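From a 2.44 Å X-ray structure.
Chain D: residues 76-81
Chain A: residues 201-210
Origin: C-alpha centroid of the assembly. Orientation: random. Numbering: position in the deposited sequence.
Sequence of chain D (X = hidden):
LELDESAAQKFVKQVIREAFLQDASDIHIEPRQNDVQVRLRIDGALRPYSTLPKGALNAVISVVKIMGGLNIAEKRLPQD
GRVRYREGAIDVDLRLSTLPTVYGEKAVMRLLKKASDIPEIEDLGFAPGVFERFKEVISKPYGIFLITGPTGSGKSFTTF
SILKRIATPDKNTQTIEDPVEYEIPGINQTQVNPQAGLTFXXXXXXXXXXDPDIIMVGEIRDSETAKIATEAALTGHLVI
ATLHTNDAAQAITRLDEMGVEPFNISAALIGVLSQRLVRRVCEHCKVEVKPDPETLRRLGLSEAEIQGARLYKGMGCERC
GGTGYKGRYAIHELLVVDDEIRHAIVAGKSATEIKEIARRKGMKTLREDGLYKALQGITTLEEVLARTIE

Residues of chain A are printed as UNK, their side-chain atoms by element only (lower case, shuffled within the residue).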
# COMPACT_ATOMS: atom_id res chain seq x y z
N ARG D 76 32.93 5.72 -3.09
CA ARG D 76 32.65 4.38 -2.60
C ARG D 76 31.72 3.59 -3.51
O ARG D 76 31.70 2.36 -3.43
CB ARG D 76 32.05 4.44 -1.20
CG ARG D 76 33.09 4.58 -0.09
CD ARG D 76 32.40 4.62 1.28
NE ARG D 76 31.17 5.40 1.19
CZ ARG D 76 30.14 5.28 2.03
NH1 ARG D 76 30.19 4.42 3.04
NH2 ARG D 76 29.05 6.03 1.83
N LEU D 77 30.98 4.28 -4.38
CA LEU D 77 30.00 3.70 -5.28
C LEU D 77 30.38 4.00 -6.73
O LEU D 77 31.03 5.01 -7.00
CB LEU D 77 28.61 4.27 -4.99
CG LEU D 77 28.01 3.73 -3.70
CD1 LEU D 77 26.70 4.41 -3.40
CD2 LEU D 77 27.82 2.23 -3.80
N PRO D 78 29.99 3.14 -7.67
CA PRO D 78 30.22 3.47 -9.08
C PRO D 78 29.20 4.48 -9.56
O PRO D 78 28.00 4.38 -9.27
CB PRO D 78 30.07 2.13 -9.79
CG PRO D 78 29.24 1.30 -8.90
CD PRO D 78 29.48 1.77 -7.49
N GLN D 79 29.68 5.47 -10.31
CA GLN D 79 28.84 6.43 -11.00
C GLN D 79 29.06 6.27 -12.49
O GLN D 79 29.95 5.54 -12.92
CB GLN D 79 29.15 7.86 -10.55
CG GLN D 79 29.80 7.94 -9.16
CD GLN D 79 30.12 9.36 -8.71
OE1 GLN D 79 29.35 10.30 -8.94
NE2 GLN D 79 31.27 9.52 -8.04
N ASP D 80 28.26 6.99 -13.29
CA ASP D 80 28.52 7.05 -14.72
C ASP D 80 27.80 8.24 -15.34
O ASP D 80 26.83 8.75 -14.79
CB ASP D 80 28.12 5.76 -15.44
CG ASP D 80 26.76 5.28 -15.05
OD1 ASP D 80 26.62 4.74 -13.94
OD2 ASP D 80 25.83 5.46 -15.86
N GLY D 81 28.29 8.66 -16.49
CA GLY D 81 27.83 9.88 -17.11
C GLY D 81 28.36 9.97 -18.53
O GLY D 81 29.22 9.20 -18.96
N UNK A 201 25.34 -7.27 -6.75
CA UNK A 201 24.55 -6.88 -7.91
C UNK A 201 24.89 -5.46 -8.36
O UNK A 201 24.95 -5.19 -9.57
c UNK A 201 23.07 -7.00 -7.58
N UNK A 202 25.12 -4.55 -7.42
CA UNK A 202 25.41 -3.19 -7.84
C UNK A 202 26.73 -3.13 -8.59
O UNK A 202 26.83 -2.49 -9.64
n UNK A 202 24.21 3.47 -6.21
n UNK A 202 25.49 1.58 -6.41
c UNK A 202 25.15 -0.80 -7.05
c UNK A 202 25.42 -2.25 -6.64
c UNK A 202 24.43 2.20 -5.91
c UNK A 202 25.86 0.19 -6.14
n UNK A 202 23.58 1.55 -5.11
N UNK A 203 27.75 -3.81 -8.06
CA UNK A 203 29.04 -3.87 -8.71
C UNK A 203 28.94 -4.54 -10.08
O UNK A 203 29.47 -4.04 -11.07
c UNK A 203 30.05 -4.60 -7.82
N UNK A 204 28.26 -5.68 -10.14
CA UNK A 204 28.13 -6.37 -11.42
C UNK A 204 27.57 -5.44 -12.49
O UNK A 204 28.09 -5.37 -13.60
c UNK A 204 26.99 -10.06 -11.18
c UNK A 204 29.16 -9.03 -11.90
c UNK A 204 27.25 -7.60 -11.28
c UNK A 204 27.97 -8.90 -10.99
N UNK A 205 26.52 -4.69 -12.15
CA UNK A 205 25.90 -3.83 -13.14
C UNK A 205 26.87 -2.75 -13.63
O UNK A 205 26.88 -2.42 -14.81
c UNK A 205 22.31 -3.19 -13.27
n UNK A 205 20.30 -4.62 -11.93
c UNK A 205 21.23 -3.99 -11.20
c UNK A 205 23.69 -2.72 -13.63
c UNK A 205 24.64 -3.21 -12.58
n UNK A 205 21.21 -4.05 -9.87
n UNK A 205 22.19 -3.31 -11.82
N UNK A 206 27.67 -2.18 -12.72
CA UNK A 206 28.67 -1.20 -13.13
C UNK A 206 29.73 -1.84 -14.02
O UNK A 206 30.24 -1.19 -14.94
c UNK A 206 29.33 -0.57 -11.90
N UNK A 207 30.09 -3.10 -13.74
CA UNK A 207 31.05 -3.81 -14.58
C UNK A 207 30.63 -3.77 -16.05
O UNK A 207 31.48 -3.64 -16.94
c UNK A 207 33.18 -5.97 -10.41
c UNK A 207 31.88 -5.51 -12.84
c UNK A 207 32.36 -4.43 -12.09
c UNK A 207 33.01 -4.65 -10.89
c UNK A 207 32.06 -6.80 -12.36
c UNK A 207 31.17 -5.29 -14.15
c UNK A 207 32.71 -7.04 -11.15
N UNK A 208 29.32 -3.88 -16.31
CA UNK A 208 28.81 -3.86 -17.68
C UNK A 208 29.20 -2.60 -18.44
O UNK A 208 29.22 -2.63 -19.68
c UNK A 208 27.29 -4.00 -17.66
c UNK A 208 25.28 -5.42 -17.15
c UNK A 208 27.49 -6.50 -17.70
c UNK A 208 26.80 -5.31 -17.04
N UNK A 209 29.51 -1.51 -17.74
CA UNK A 209 29.97 -0.28 -18.38
C UNK A 209 31.48 -0.08 -18.26
O UNK A 209 31.99 0.99 -18.61
n UNK A 209 27.67 2.56 -14.13
n UNK A 209 26.16 1.10 -13.23
c UNK A 209 26.73 1.63 -14.31
c UNK A 209 27.68 0.68 -17.70
c UNK A 209 29.21 0.91 -17.80
n UNK A 209 26.39 1.22 -15.54
c UNK A 209 26.97 1.73 -16.80
N UNK A 210 32.21 -1.10 -17.80
CA UNK A 210 33.65 -1.01 -17.60
C UNK A 210 34.43 -1.69 -18.70
O UNK A 210 35.64 -1.92 -18.54
o UNK A 210 36.06 -0.16 -14.75
c UNK A 210 33.77 -0.71 -15.08
c UNK A 210 34.91 0.25 -14.82
n UNK A 210 34.59 1.53 -14.66
c UNK A 210 34.04 -1.61 -16.25

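Position 201 carries a single side-chain carbon, out of reach of chain D; one carbon and nothing beyond it makes this A:Ala201. Position 202 has three carbons, a nitrogen, and then a carbon bearing two more nitrogens, the signature of a guanidinium; its CA-to-CB bond points toward chain D, and a side-chain nitrogen meets D:Leu77 and D:Pro78, so it is A:Arg202. NE of A:Arg202 lies 3.6 Å from CD2 of D:Leu77, which sits over one face of the guanidinium, while CD of D:Pro78, 4.1 Å from the same NE, lies at the edge near its plane.

Position 203 again shows one carbon, directed sideways, and makes no contact with chain D: A:Ala203. Position 204, out of reach of chain D, has four carbons forked at the second, which gives A:Leu204. At position 205 the three-carbon chain, nitrogen and terminal carbon with two nitrogens recur, making no contact with chain D and identifying A:Arg205; its NH2 is hydrogen-bonded elsewhere in the structure.

Position 206 has one carbon, which points toward chain D, its CB packing 3.5 Å from CB of D:Pro78, where the CA atoms of position 206 and D:Pro78 are 6.4 Å apart; a lone carbon makes it A:Ala206. Position 207, out of reach, has one carbon followed by a six-carbon ring without a hydroxyl oxygen: A:Phe207. Position 208, four carbons forked at the second and likewise out of reach, is A:Leu208.

Position 209 repeats the guanidinium pattern, with a side-chain nitrogen meeting D:Asp80, and is A:Arg209. Its NH2 stands 2.4 Å from OD1 of D:Asp80, a salt bridge whose separation is very short at 2.44 Å resolution. The carboxylate oxygen lies over one face of the guanidinium, and no hydrogen bond is assigned. Position 210 makes no contact with chain D and has three carbons, the third carrying one oxygen and one nitrogen, an amide that defines A:Gln210.

The contact buries 309 Å², both sides summed. Helical spacing explains the first part: A:Arg202 and A:Ala206 are four residues apart, linked by the bond from N of A:Ala206 to O of A:Arg202 (3.2 Å), so both side chains face chain D. A:Arg209 lies beyond these helical residues, inside the type I beta turn from A:Phe207 to A:Gln210, its N bonded to O of A:Ala206 at 2.9 Å. On chain D, D:Pro78 and D:Asp80 point toward the partner, whereas D:Gln79 between them points away. Apolar packing around D:Pro78 is therefore joined to a charged contact at D:Asp80, without a hydrogen bond across the stretches.

Chain A, residues 201-210: ARALRAFLRQ
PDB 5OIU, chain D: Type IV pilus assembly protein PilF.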